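Local coordinates for protein putative phosphatase (Clostridium difficile, PDB 3SD7) that probably acts as a phosphatase of the haloacid dehalogenase-like hydrolase superfamily, hydrolysing a phosphate ester whose identity is not established, at residues E45-T48 and K49-Y53; I60-L64 and E65-Q69; I71-L75 and H76-K80; Q173-L176 and D177-N180; I198-K202 and I203-S207. All blocks are in the same frame, centred on the assembly; numbering follows the deposited sequence.

Interaction 1: residues E45-T48 and K49-Y53; sequences EGIT and KSIQY
Glu45 and Lys49, one helical turn apart on helix 44-57, form a salt bridge of 3.0 Å between OE2 and NZ. Glu45 has its CG anti to the backbone N (chi1 -171°) and an extended chain; Lys49 is also extended, and its NZ meets OE2 on the anti lone pair while CE lies 3.8 Å from Glu45 CG. Backbone bonds run beneath, Lys49 N to Glu45 O, Ile51 N to Ile47 O and Gln52 N to Thr48 O. Gly46 O is gripped twice: Ser50 OG donates to it at 2.7 Å and Ser50 N at 3.0 Å, from opposite faces of the carbonyl plane. Among the apolar side chains, Ile47 and Ile51 lie side by side with CG2 4.1 Å from CD1. The helix belongs to the helical cap, as in HAD-family phosphatases, and Tyr97, Tyr100 and Phe101 of helix 87-105 touch Ser50. Ser50 thus folds its hydroxyl back onto its own helix, satisfying a buried polar atom where aromatic side chains pack.

Interaction 2: residues I60-L64 and E65-Q69; sequences IKEDL and ENLDQ
Asp63 O takes the backbone N-H of Asn66 at 3.1 Å, and Leu64 O takes Leu67 N at 3.0 Å, both donors standing well above the carbonyl planes. These two bonds anchor the bend. In the conformer given, one of two for Asp63, CG is anti to the backbone N (chi1 174°) and OD1 accepts Glu65 N at 2.8 Å, met from above the carboxylate plane with an N-H...O angle of 162°. That conformer makes an Asx turn overlapping a beta-turn, in the loop between helices 44-57 and 75-82. Its other oxygen, OD2, comes 3.1 Å from Glu65 OE2, the carboxylates stacked with planes 14° apart; so close an approach of like charges is doubtful as a lasting feature. Glu62 OE1 bonds to Tyr83 OH, while Glu62 O accepts Gln52 NE2 of helix 44-57. On the apolar side, Leu67 CD2 rests 4.1 Å from Glu62 CB, and Leu64 CD2 lies 4.2 Å from Leu67 CD1.

Interaction 3: residues I71-L75 and H76-K80; sequences IGPPL and HDTFK
Pro73 meets Thr78 through a water molecule, which donates to Pro73 O at 2.7 Å and accepts from Thr78 OG1 at 2.6 Å. The Thr78 hydroxyl stands beside its own backbone N (chi1 -63°), facing the incoming chain. Next comes Pro74, at the N-cap position of helix 75-82. Its carbonyl receives two weak bonds, from Asp77 N at 3.0 Å and from Thr78 N at 3.4 Å, while its ring CD lies 3.5 Å from Asp77 OD2. Asp77 sits in the first turn, where the helix dipole would be expected to suit its charge, although Glu81 brings a like charge close to OD1. Two consecutive prolines thus lead the chain out of the loop and into the helix. Leu75 opens the helix: its O accepts Phe79 N at 2.9 Å, with an N-H...O angle of 175°. The Phe79 ring passes that carbonyl obliquely, CD2 coming within 3.2 Å of Leu75 O and CE2 within 4.0 Å of Leu75 CB. Helix 87-105 packs against both residues, Val94 and Tyr97 touching Leu75 and Ala93 touching Phe79.

Interaction 4: residues Q173-L176 and D177-N180; sequences QYVL and DLCN
One face of the Tyr174 ring is met by Leu178, whose CG stands 4.2 Å above the ring plane, offset toward the rim. The closest branch is Leu178 CD1, 3.7 Å from Tyr174 CE2, while Leu178 CD2 lies 4.1 Å from Tyr174 OH. Tyr174 has CG anti to its backbone N (chi1 173°), which swings the ring along the helix surface toward the next turn. A second pair of flat groups, the Gln173 amide and the Asp177 carboxylate, cross with their planes 37° apart. Along the backbone, Asp177 N bonds to Gln173 O at 2.9 Å and Leu178 N to Tyr174 O at 3.2 Å. The later bonds of Cys179 N, to Val175 O and Leu176 O, are weak, as the helix closes in a Schellman motif with Asn180 at positive phi. Tyr155 of edge strand 155-159 lies against Val175, Leu178 and Cys179; Leu130 of strand 128-133 and Leu33 of strand 31-34 also reach Val175, and Leu176 packs on Ile203 of helix 194-203.

Interaction 5: residues I198-K202 and I203-S207; sequences IGAKK and IGIDS
Ile205 turns CG1 between its backbone N and carbonyl carbon (chi1 61°), which lays that branch 3.8 Å from Ala200 CB and 3.6 Å from Ala200 O. Ile203 instead keeps CG1 beside its backbone N (chi1 -60°), within 3.3 Å of Gly199 O. Between them Gly204 has a positive phi, and there the chain leaves the helix. Ala200 O is the acceptor that ties the turn together: Ile205 N reaches it at 3.0 Å with a nearly straight angle of 174°, and weaker bonds arrive from Ile203 N and Gly204 N. Ile203 N also bonds to Gly199 O at 3.2 Å, and Gly204 N bonds weakly to Lys201 O. After the turn the strand runs back past Ala200, whose CB lies 4.1 Å from Ser207 CB. Met189 of strand 187-191 touches both Ala200 and Ile205, and Ile172 of helix 168-179 touches Ile203 and Ile205. Asp206 sends its carboxylate away to Lys27 and Tyr29. The bonds from Ile205 N to Ala200 O and from Gly204 N to Lys201 O define a Schellman motif with Gly204 as C-prime residue, closing helix 194-203 before strand 206-210 in a beta-alpha-beta unit of the Rossmann-like core.

Overall arrangement
Along the chain the five contacts follow in series and form two groups. Interactions 1, 2 and 3 cluster in the helical cap, on helix 44-57, the loop after it and helix 75-82. The centres of interactions 1 and 2 are about 8 Å apart, joined by Gln52 with Glu62, and interaction 3 lies about 13 Å from each, its Ile71 resting on Ile47 and Thr48. Interactions 4 and 5, about 14 Å apart, belong to helices 168-179 and 194-203 packed on the parallel sheet, where Leu176 meets Ile203. About 34 Å separates the centres of interactions 1 and 4; the sodium ion is bound by Asp37 and Asp192, consistent with a HAD active site between core and cap.

Interaction 1: residues E45-T48 and K49-Y53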
loop_
_atom_site.group_PDB
_atom_site.type_symbol
_atom_site.label_atom_id
_atom_site.label_comp_id
_atom_site.label_asym_id
_atom_site.label_seq_id
_atom_site.Cartn_x
_atom_site.Cartn_y
_atom_site.Cartn_z
ATOM N N GLU A 45 -6.933 4.224 -10.300
ATOM C CA GLU A 45 -7.029 4.342 -11.772
ATOM C C GLU A 45 -6.476 3.106 -12.495
ATOM O O GLU A 45 -7.167 2.467 -13.309
ATOM C CB GLU A 45 -6.318 5.603 -12.240
ATOM C CG GLU A 45 -6.550 5.911 -13.725
ATOM C CD GLU A 45 -5.617 6.980 -14.305
ATOM O OE1 GLU A 45 -4.838 7.610 -13.552
ATOM O OE2 GLU A 45 -5.659 7.169 -15.545
ATOM N N GLY A 46 -5.212 2.766 -12.214
ATOM C CA GLY A 46 -4.587 1.641 -12.880
ATOM C C GLY A 46 -5.199 0.298 -12.577
ATOM O O GLY A 46 -5.265 -0.571 -13.449
ATOM N N ILE A 47 -5.616 0.083 -11.330
ATOM C CA ILE A 47 -6.231 -1.194 -10.998
ATOM C C ILE A 47 -7.570 -1.348 -11.727
ATOM O O ILE A 47 -7.846 -2.383 -12.369
ATOM C CB ILE A 47 -6.406 -1.373 -9.477
ATOM C CG1 ILE A 47 -5.024 -1.445 -8.811
ATOM C CG2 ILE A 47 -7.239 -2.654 -9.190
ATOM C CD1 ILE A 47 -5.119 -1.585 -7.288
ATOM N N THR A 48 -8.405 -0.325 -11.651
ATOM C CA THR A 48 -9.724 -0.417 -12.282
ATOM C C THR A 48 -9.602 -0.498 -13.816
ATOM O O THR A 48 -10.336 -1.253 -14.479
ATOM C CB THR A 48 -10.656 0.730 -11.841
ATOM O OG1 THR A 48 -10.041 1.982 -12.135
ATOM C CG2 THR A 48 -10.939 0.648 -10.326
ATOM N N LYS A 49 -8.668 0.240 -14.392
ATOM C CA LYS A 49 -8.499 0.190 -15.852
ATOM C C LYS A 49 -7.956 -1.162 -16.322
ATOM O O LYS A 49 -8.316 -1.632 -17.421
ATOM C CB LYS A 49 -7.652 1.339 -16.354
ATOM C CG LYS A 49 -8.372 2.650 -16.304
ATOM C CD LYS A 49 -7.547 3.763 -16.876
ATOM C CE LYS A 49 -8.365 5.039 -16.970
ATOM N NZ LYS A 49 -7.592 6.141 -17.575
ATOM N N SER A 50 -7.117 -1.786 -15.499
ATOM C CA SER A 50 -6.573 -3.108 -15.807
ATOM C C SER A 50 -7.685 -4.139 -15.780
ATOM O O SER A 50 -7.764 -4.983 -16.669
ATOM C CB SER A 50 -5.459 -3.501 -14.840
ATOM O OG SER A 50 -4.367 -2.602 -14.912
ATOM N N ILE A 51 -8.551 -4.077 -14.759
ATOM C CA ILE A 51 -9.700 -4.976 -14.696
ATOM C C ILE A 51 -10.633 -4.746 -15.885
ATOM O O ILE A 51 -11.089 -5.702 -16.523
ATOM C CB ILE A 51 -10.488 -4.824 -13.358
ATOM C CG1 ILE A 51 -9.592 -5.218 -12.193
ATOM C CG2 ILE A 51 -11.744 -5.694 -13.385
ATOM C CD1 ILE A 51 -10.206 -5.012 -10.796
ATOM N N GLN A 52 -10.923 -3.481 -16.185
ATOM C CA GLN A 52 -11.794 -3.121 -17.302
ATOM C C GLN A 52 -11.272 -3.703 -18.616
ATOM O O GLN A 52 -12.032 -4.269 -19.421
ATOM C CB GLN A 52 -11.897 -1.596 -17.424
ATOM C CG GLN A 52 -12.936 -1.091 -18.449
ATOM C CD GLN A 52 -12.924 0.422 -18.584
ATOM O OE1 GLN A 52 -11.882 1.021 -18.830
ATOM N NE2 GLN A 52 -14.080 1.041 -18.430
ATOM N N TYR A 53 -9.970 -3.552 -18.830
ATOM C CA TYR A 53 -9.315 -4.075 -20.022
ATOM C C TYR A 53 -9.461 -5.596 -20.107
ATOM O O TYR A 53 -9.711 -6.145 -21.196
ATOM C CB TYR A 53 -7.830 -3.678 -20.014
ATOM C CG TYR A 53 -7.008 -4.294 -21.122
ATOM C CD1 TYR A 53 -7.020 -3.756 -22.406
ATOM C CD2 TYR A 53 -6.195 -5.403 -20.880
ATOM C CE1 TYR A 53 -6.259 -4.309 -23.422
ATOM C CE2 TYR A 53 -5.420 -5.965 -21.899
ATOM C CZ TYR A 53 -5.462 -5.412 -23.162
ATOM O OH TYR A 53 -4.705 -5.960 -24.174
#

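Interaction 2: residues I60-L64 and E65-Q69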
loop_
_atom_site.group_PDB
_atom_site.type_symbol
_atom_site.label_atom_id
_atom_site.label_comp_id
_atom_site.label_asym_id
_atom_site.label_seq_id
_atom_site.Cartn_x
_atom_site.Cartn_y
_atom_site.Cartn_z
ATOM N N ILE A 60 -17.018 -8.031 -21.964
ATOM C CA ILE A 60 -17.800 -7.480 -20.844
ATOM C C ILE A 60 -17.487 -5.984 -20.709
ATOM O O ILE A 60 -16.332 -5.602 -20.526
ATOM C CB ILE A 60 -17.507 -8.223 -19.513
ATOM C CG1 ILE A 60 -17.865 -9.713 -19.641
ATOM C CG2 ILE A 60 -18.275 -7.577 -18.338
ATOM C CD1 ILE A 60 -17.546 -10.537 -18.403
ATOM N N LYS A 61 -18.523 -5.153 -20.820
ATOM C CA LYS A 61 -18.389 -3.695 -20.739
ATOM C C LYS A 61 -18.723 -3.257 -19.322
ATOM O O LYS A 61 -19.767 -3.641 -18.798
ATOM C CB LYS A 61 -19.396 -3.003 -21.675
ATOM C CG LYS A 61 -19.563 -3.586 -23.077
ATOM C CD LYS A 61 -20.806 -2.953 -23.750
ATOM C CE LYS A 61 -21.195 -3.606 -25.076
ATOM N NZ LYS A 61 -20.186 -3.405 -26.145
ATOM N N GLU A 62 -17.853 -2.456 -18.703
ATOM C CA GLU A 62 -18.092 -1.935 -17.347
ATOM C C GLU A 62 -17.552 -0.521 -17.164
ATOM O O GLU A 62 -16.524 -0.158 -17.749
ATOM C CB GLU A 62 -17.411 -2.822 -16.287
ATOM C CG GLU A 62 -18.152 -4.084 -15.859
ATOM C CD GLU A 62 -19.295 -3.815 -14.869
ATOM O OE1 GLU A 62 -19.568 -4.712 -14.035
ATOM O OE2 GLU A 62 -19.898 -2.710 -14.900
ATOM N N ASP A 63 -18.249 0.276 -16.359
ATOM C CA ASP A 63 -17.797 1.621 -16.019
ATOM C C ASP A 63 -16.760 1.453 -14.910
ATOM O O ASP A 63 -16.898 0.558 -14.076
ATOM C CB ASP A 63 -18.971 2.469 -15.530
ATOM C CG ASP A 63 -18.545 3.847 -15.030
ATOM O OD1 ASP A 63 -17.359 4.046 -14.694
ATOM O OD2 ASP A 63 -19.424 4.734 -14.940
ATOM N N LEU A 64 -15.734 2.301 -14.901
ATOM C CA LEU A 64 -14.664 2.213 -13.882
ATOM C C LEU A 64 -15.184 2.381 -12.453
ATOM O O LEU A 64 -14.649 1.769 -11.532
ATOM C CB LEU A 64 -13.557 3.240 -14.139
ATOM C CG LEU A 64 -12.692 3.065 -15.382
ATOM C CD1 LEU A 64 -11.681 4.195 -15.459
ATOM C CD2 LEU A 64 -11.982 1.722 -15.360
ATOM N N GLU A 65 -16.224 3.200 -12.271
ATOM C CA GLU A 65 -16.818 3.412 -10.938
ATOM C C GLU A 65 -17.303 2.095 -10.307
ATOM O O GLU A 65 -17.202 1.919 -9.094
ATOM C CB GLU A 65 -17.966 4.440 -10.996
ATOM C CG GLU A 65 -19.219 3.974 -11.729
ATOM C CD GLU A 65 -20.287 5.073 -11.888
ATOM O OE1 GLU A 65 -20.081 6.197 -11.377
ATOM O OE2 GLU A 65 -21.332 4.805 -12.521
ATOM N N ASN A 66 -17.788 1.180 -11.142
ATOM C CA ASN A 66 -18.307 -0.110 -10.686
ATOM C C ASN A 66 -17.206 -1.152 -10.414
ATOM O O ASN A 66 -17.491 -2.270 -9.969
ATOM C CB ASN A 66 -19.319 -0.653 -11.707
ATOM C CG ASN A 66 -20.514 0.280 -11.908
ATOM O OD1 ASN A 66 -21.078 0.353 -13.001
ATOM N ND2 ASN A 66 -20.886 1.009 -10.861
ATOM N N LEU A 67 -15.958 -0.791 -10.705
ATOM C CA LEU A 67 -14.809 -1.684 -10.465
ATOM C C LEU A 67 -14.015 -1.277 -9.233
ATOM O O LEU A 67 -13.102 -1.991 -8.815
ATOM C CB LEU A 67 -13.892 -1.690 -11.691
ATOM C CG LEU A 67 -14.595 -2.063 -13.002
ATOM C CD1 LEU A 67 -13.611 -1.968 -14.168
ATOM C CD2 LEU A 67 -15.210 -3.459 -12.928
ATOM N N ASP A 68 -14.359 -0.137 -8.642
ATOM C CA ASP A 68 -13.673 0.331 -7.445
ATOM C C ASP A 68 -13.706 -0.713 -6.320
ATOM O O ASP A 68 -12.759 -0.841 -5.554
ATOM C CB ASP A 68 -14.300 1.624 -6.926
ATOM C CG ASP A 68 -14.035 2.846 -7.833
ATOM O OD1 ASP A 68 -13.197 2.784 -8.752
ATOM O OD2 ASP A 68 -14.670 3.891 -7.584
ATOM N N GLN A 69 -14.811 -1.444 -6.230
ATOM C CA GLN A 69 -14.979 -2.466 -5.194
ATOM C C GLN A 69 -14.035 -3.654 -5.332
ATOM O O GLN A 69 -13.967 -4.502 -4.439
ATOM C CB GLN A 69 -16.422 -2.970 -5.166
ATOM C CG GLN A 69 -16.864 -3.695 -6.395
ATOM C CD GLN A 69 -18.330 -4.068 -6.360
ATOM O OE1 GLN A 69 -18.930 -4.189 -5.291
ATOM N NE2 GLN A 69 -18.914 -4.259 -7.536
#

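Interaction 3: residues I71-L75 and H76-K80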
loop_
_atom_site.group_PDB
_atom_site.type_symbol
_atom_site.label_atom_id
_atom_site.label_comp_id
_atom_site.label_asym_id
_atom_site.label_seq_id
_atom_site.Cartn_x
_atom_site.Cartn_y
_atom_site.Cartn_z
ATOM N N ILE A 71 -10.741 -3.241 -5.772
ATOM C CA ILE A 71 -9.469 -2.800 -5.229
ATOM C C ILE A 71 -9.374 -3.395 -3.826
ATOM O O ILE A 71 -10.124 -3.005 -2.908
ATOM C CB ILE A 71 -9.368 -1.289 -5.146
ATOM C CG1 ILE A 71 -9.504 -0.657 -6.535
ATOM C CG2 ILE A 71 -8.031 -0.880 -4.560
ATOM C CD1 ILE A 71 -9.728 0.849 -6.468
ATOM N N GLY A 72 -8.479 -4.356 -3.648
ATOM C CA GLY A 72 -8.345 -5.016 -2.349
ATOM C C GLY A 72 -8.352 -6.523 -2.424
ATOM O O GLY A 72 -7.347 -7.164 -2.085
ATOM N N PRO A 73 -9.463 -7.117 -2.887
ATOM C CA PRO A 73 -9.494 -8.575 -2.909
ATOM C C PRO A 73 -8.652 -9.189 -4.035
ATOM O O PRO A 73 -8.375 -8.526 -5.046
ATOM C CB PRO A 73 -10.970 -8.898 -3.142
ATOM C CG PRO A 73 -11.525 -7.689 -3.824
ATOM C CD PRO A 73 -10.706 -6.517 -3.414
ATOM N N PRO A 74 -8.257 -10.450 -3.862
ATOM C CA PRO A 74 -7.497 -11.097 -4.927
ATOM C C PRO A 74 -8.272 -11.107 -6.236
ATOM O O PRO A 74 -9.496 -11.264 -6.232
ATOM C CB PRO A 74 -7.340 -12.537 -4.423
ATOM C CG PRO A 74 -7.608 -12.483 -2.964
ATOM C CD PRO A 74 -8.554 -11.366 -2.749
ATOM N N LEU A 75 -7.576 -10.956 -7.356
ATOM C CA LEU A 75 -8.238 -11.018 -8.659
ATOM C C LEU A 75 -9.077 -12.303 -8.842
ATOM O O LEU A 75 -10.132 -12.260 -9.493
ATOM C CB LEU A 75 -7.227 -10.874 -9.796
ATOM C CG LEU A 75 -6.527 -9.517 -9.896
ATOM C CD1 LEU A 75 -5.422 -9.580 -10.944
ATOM C CD2 LEU A 75 -7.525 -8.388 -10.207
ATOM N N HIS A 76 -8.621 -13.418 -8.263
ATOM C CA HIS A 76 -9.346 -14.688 -8.354
ATOM C C HIS A 76 -10.766 -14.531 -7.826
ATOM O O HIS A 76 -11.714 -14.962 -8.470
ATOM C CB HIS A 76 -8.622 -15.806 -7.579
ATOM C CG HIS A 76 -9.313 -17.138 -7.647
ATOM N ND1 HIS A 76 -10.229 -17.554 -6.704
ATOM C CD2 HIS A 76 -9.221 -18.146 -8.549
ATOM C CE1 HIS A 76 -10.671 -18.759 -7.021
ATOM N NE2 HIS A 76 -10.076 -19.140 -8.136
ATOM N N ASP A 77 -10.904 -13.894 -6.666
ATOM C CA ASP A 77 -12.227 -13.684 -6.057
ATOM C C ASP A 77 -13.104 -12.853 -6.992
ATOM O O ASP A 77 -14.270 -13.173 -7.212
ATOM C CB ASP A 77 -12.120 -12.978 -4.698
ATOM C CG ASP A 77 -11.617 -13.890 -3.595
ATOM O OD1 ASP A 77 -11.459 -15.111 -3.846
ATOM O OD2 ASP A 77 -11.406 -13.382 -2.468
ATOM N N THR A 78 -12.532 -11.793 -7.550
ATOM C CA THR A 78 -13.279 -10.930 -8.446
ATOM C C THR A 78 -13.778 -11.686 -9.668
ATOM O O THR A 78 -14.976 -11.707 -9.935
ATOM C CB THR A 78 -12.451 -9.725 -8.875
ATOM O OG1 THR A 78 -12.149 -8.937 -7.719
ATOM C CG2 THR A 78 -13.222 -8.863 -9.880
ATOM N N PHE A 79 -12.869 -12.323 -10.403
ATOM C CA PHE A 79 -13.285 -13.051 -11.600
ATOM C C PHE A 79 -14.102 -14.307 -11.305
ATOM O O PHE A 79 -15.055 -14.603 -12.023
ATOM C CB PHE A 79 -12.081 -13.374 -12.480
ATOM C CG PHE A 79 -11.382 -12.158 -12.992
ATOM C CD1 PHE A 79 -12.058 -11.242 -13.795
ATOM C CD2 PHE A 79 -10.052 -11.931 -12.701
ATOM C CE1 PHE A 79 -11.418 -10.104 -14.276
ATOM C CE2 PHE A 79 -9.410 -10.800 -13.183
ATOM C CZ PHE A 79 -10.098 -9.888 -13.976
ATOM N N LYS A 80 -13.763 -15.015 -10.231
ATOM C CA LYS A 80 -14.447 -16.270 -9.892
ATOM C C LYS A 80 -15.752 -16.035 -9.103
ATOM O O LYS A 80 -16.802 -16.545 -9.490
ATOM C CB LYS A 80 -13.468 -17.200 -9.143
ATOM C CG LYS A 80 -13.843 -18.665 -9.020
ATOM C CD LYS A 80 -14.860 -18.933 -7.921
ATOM C CE LYS A 80 -15.057 -20.427 -7.717
ATOM N NZ LYS A 80 -16.051 -20.698 -6.642
HETATM O O HOH W 1 -9.768 -7.889 -7.300
#

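Interaction 4: residues Q173-L176 and D177-N180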
loop_
_atom_site.group_PDB
_atom_site.type_symbol
_atom_site.label_atom_id
_atom_site.label_comp_id
_atom_site.label_asym_id
_atom_site.label_seq_id
_atom_site.Cartn_x
_atom_site.Cartn_y
_atom_site.Cartn_z
ATOM N N GLN A 173 9.654 -6.673 9.442
ATOM C CA GLN A 173 10.855 -7.195 10.066
ATOM C C GLN A 173 12.059 -7.091 9.130
ATOM O O GLN A 173 13.152 -6.730 9.560
ATOM C CB GLN A 173 10.674 -8.649 10.473
ATOM C CG GLN A 173 11.856 -9.192 11.261
ATOM C CD GLN A 173 12.017 -8.502 12.611
ATOM O OE1 GLN A 173 13.024 -7.849 12.882
ATOM N NE2 GLN A 173 11.001 -8.597 13.430
ATOM N N TYR A 174 11.860 -7.430 7.862
ATOM C CA TYR A 174 12.947 -7.372 6.879
ATOM C C TYR A 174 13.566 -5.977 6.807
ATOM O O TYR A 174 14.769 -5.818 6.848
ATOM C CB TYR A 174 12.455 -7.816 5.472
ATOM C CG TYR A 174 13.498 -7.607 4.380
ATOM C CD1 TYR A 174 14.583 -8.469 4.245
ATOM C CD2 TYR A 174 13.410 -6.542 3.510
ATOM C CE1 TYR A 174 15.549 -8.256 3.253
ATOM C CE2 TYR A 174 14.370 -6.328 2.527
ATOM C CZ TYR A 174 15.418 -7.169 2.403
ATOM O OH TYR A 174 16.355 -6.929 1.405
ATOM N N VAL A 175 12.721 -4.951 6.747
ATOM C CA VAL A 175 13.207 -3.615 6.563
ATOM C C VAL A 175 13.863 -3.068 7.843
ATOM O O VAL A 175 14.870 -2.373 7.772
ATOM C CB VAL A 175 12.073 -2.764 5.885
ATOM C CG1 VAL A 175 11.191 -2.107 6.927
ATOM C CG2 VAL A 175 12.646 -1.814 4.921
ATOM N N LEU A 176 13.343 -3.429 9.023
ATOM C CA LEU A 176 14.013 -3.073 10.277
ATOM C C LEU A 176 15.366 -3.770 10.420
ATOM O O LEU A 176 16.328 -3.197 10.963
ATOM C CB LEU A 176 13.153 -3.431 11.494
ATOM C CG LEU A 176 11.918 -2.582 11.705
ATOM C CD1 LEU A 176 11.252 -3.088 12.987
ATOM C CD2 LEU A 176 12.275 -1.091 11.801
ATOM N N ASP A 177 15.452 -5.020 9.965
ATOM C CA ASP A 177 16.704 -5.729 10.060
ATOM C C ASP A 177 17.770 -5.014 9.215
ATOM O O ASP A 177 18.921 -5.007 9.592
ATOM C CB ASP A 177 16.558 -7.189 9.663
ATOM C CG ASP A 177 15.779 -8.020 10.705
ATOM O OD1 ASP A 177 15.578 -7.547 11.844
ATOM O OD2 ASP A 177 15.390 -9.153 10.378
ATOM N N LEU A 178 17.379 -4.400 8.103
ATOM C CA LEU A 178 18.340 -3.674 7.251
ATOM C C LEU A 178 18.897 -2.442 7.961
ATOM O O LEU A 178 19.997 -2.004 7.652
ATOM C CB LEU A 178 17.701 -3.201 5.945
ATOM C CG LEU A 178 17.233 -4.262 4.960
ATOM C CD1 LEU A 178 16.490 -3.593 3.801
ATOM C CD2 LEU A 178 18.419 -5.156 4.491
ATOM N N CYS A 179 18.124 -1.895 8.895
ATOM C CA CYS A 179 18.505 -0.702 9.631
ATOM C C CYS A 179 19.256 -1.023 10.885
ATOM O O CYS A 179 19.734 -0.092 11.544
ATOM C CB CYS A 179 17.282 0.119 9.990
ATOM S SG CYS A 179 16.485 0.843 8.505
ATOM N N ASN A 180 19.364 -2.315 11.197
ATOM C CA ASN A 180 20.045 -2.794 12.380
ATOM C C ASN A 180 19.470 -2.081 13.583
ATOM O O ASN A 180 20.195 -1.461 14.333
ATOM C CB ASN A 180 21.542 -2.525 12.272
ATOM C CG ASN A 180 22.182 -3.246 11.090
ATOM O OD1 ASN A 180 21.940 -4.435 10.861
ATOM N ND2 ASN A 180 23.014 -2.527 10.343
#

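Interaction 5: residues I198-K202 and I203-S207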
loop_
_atom_site.group_PDB
_atom_site.type_symbol
_atom_site.label_atom_id
_atom_site.label_comp_id
_atom_site.label_asym_id
_atom_site.label_seq_id
_atom_site.Cartn_x
_atom_site.Cartn_y
_atom_site.Cartn_z
ATOM N N ILE A 198 -1.931 -5.026 12.333
ATOM C CA ILE A 198 -1.667 -6.405 12.812
ATOM C C ILE A 198 -0.156 -6.712 12.660
ATOM O O ILE A 198 0.479 -7.287 13.566
ATOM C CB ILE A 198 -2.497 -7.433 12.005
ATOM C CG1 ILE A 198 -3.985 -7.274 12.325
ATOM C CG2 ILE A 198 -2.039 -8.853 12.290
ATOM C CD1 ILE A 198 -4.898 -7.894 11.276
ATOM N N GLY A 199 0.418 -6.291 11.532
ATOM C CA GLY A 199 1.845 -6.476 11.269
ATOM C C GLY A 199 2.680 -5.762 12.320
ATOM O O GLY A 199 3.578 -6.355 12.929
ATOM N N ALA A 200 2.336 -4.509 12.581
ATOM C CA ALA A 200 3.039 -3.702 13.581
ATOM C C ALA A 200 2.989 -4.348 14.967
ATOM O O ALA A 200 3.999 -4.416 15.692
ATOM C CB ALA A 200 2.433 -2.335 13.646
ATOM N N LYS A 201 1.809 -4.829 15.336
ATOM C CA LYS A 201 1.644 -5.456 16.638
ATOM C C LYS A 201 2.439 -6.755 16.775
ATOM O O LYS A 201 2.998 -7.033 17.849
ATOM C CB LYS A 201 0.157 -5.628 16.975
ATOM C CG LYS A 201 -0.494 -4.299 17.241
ATOM C CD LYS A 201 -1.926 -4.417 17.705
ATOM C CE LYS A 201 -2.449 -3.040 18.040
ATOM N NZ LYS A 201 -3.588 -3.077 18.964
ATOM N N LYS A 202 2.542 -7.521 15.696
ATOM C CA LYS A 202 3.324 -8.755 15.732
ATOM C C LYS A 202 4.818 -8.479 15.958
ATOM O O LYS A 202 5.520 -9.266 16.593
ATOM C CB LYS A 202 3.129 -9.587 14.461
ATOM C CG LYS A 202 1.810 -10.312 14.376
ATOM C CD LYS A 202 1.669 -11.031 13.044
ATOM C CE LYS A 202 0.330 -11.748 12.927
ATOM N NZ LYS A 202 0.087 -12.201 11.519
ATOM N N ILE A 203 5.282 -7.345 15.453
ATOM C CA ILE A 203 6.665 -6.938 15.549
ATOM C C ILE A 203 6.942 -6.177 16.846
ATOM O O ILE A 203 8.085 -6.122 17.301
ATOM C CB ILE A 203 7.045 -6.082 14.314
ATOM C CG1 ILE A 203 6.857 -6.910 13.039
ATOM C CG2 ILE A 203 8.481 -5.563 14.422
ATOM C CD1 ILE A 203 7.675 -8.199 13.006
ATOM N N GLY A 204 5.903 -5.613 17.452
ATOM C CA GLY A 204 6.046 -4.879 18.702
ATOM C C GLY A 204 6.375 -3.411 18.515
ATOM O O GLY A 204 7.133 -2.833 19.292
ATOM N N ILE A 205 5.831 -2.809 17.469
ATOM C CA ILE A 205 6.008 -1.394 17.218
ATOM C C ILE A 205 4.653 -0.678 17.191
ATOM O O ILE A 205 3.589 -1.305 16.976
ATOM C CB ILE A 205 6.797 -1.121 15.900
ATOM C CG1 ILE A 205 6.079 -1.685 14.682
ATOM C CG2 ILE A 205 8.215 -1.760 15.980
ATOM C CD1 ILE A 205 6.775 -1.352 13.370
ATOM N N ASP A 206 4.706 0.633 17.415
ATOM C CA ASP A 206 3.547 1.493 17.371
ATOM C C ASP A 206 3.019 1.623 15.935
ATOM O O ASP A 206 3.689 1.225 14.959
ATOM C CB ASP A 206 3.877 2.880 17.956
ATOM C CG ASP A 206 4.001 2.869 19.488
ATOM O OD1 ASP A 206 3.711 1.830 20.118
ATOM O OD2 ASP A 206 4.378 3.918 20.072
ATOM N N SER A 207 1.807 2.163 15.822
ATOM C CA SER A 207 1.146 2.322 14.556
ATOM C C SER A 207 0.231 3.523 14.451
ATOM O O SER A 207 -0.391 3.960 15.425
ATOM C CB SER A 207 0.311 1.067 14.230
ATOM O OG SER A 207 -0.600 0.773 15.282
#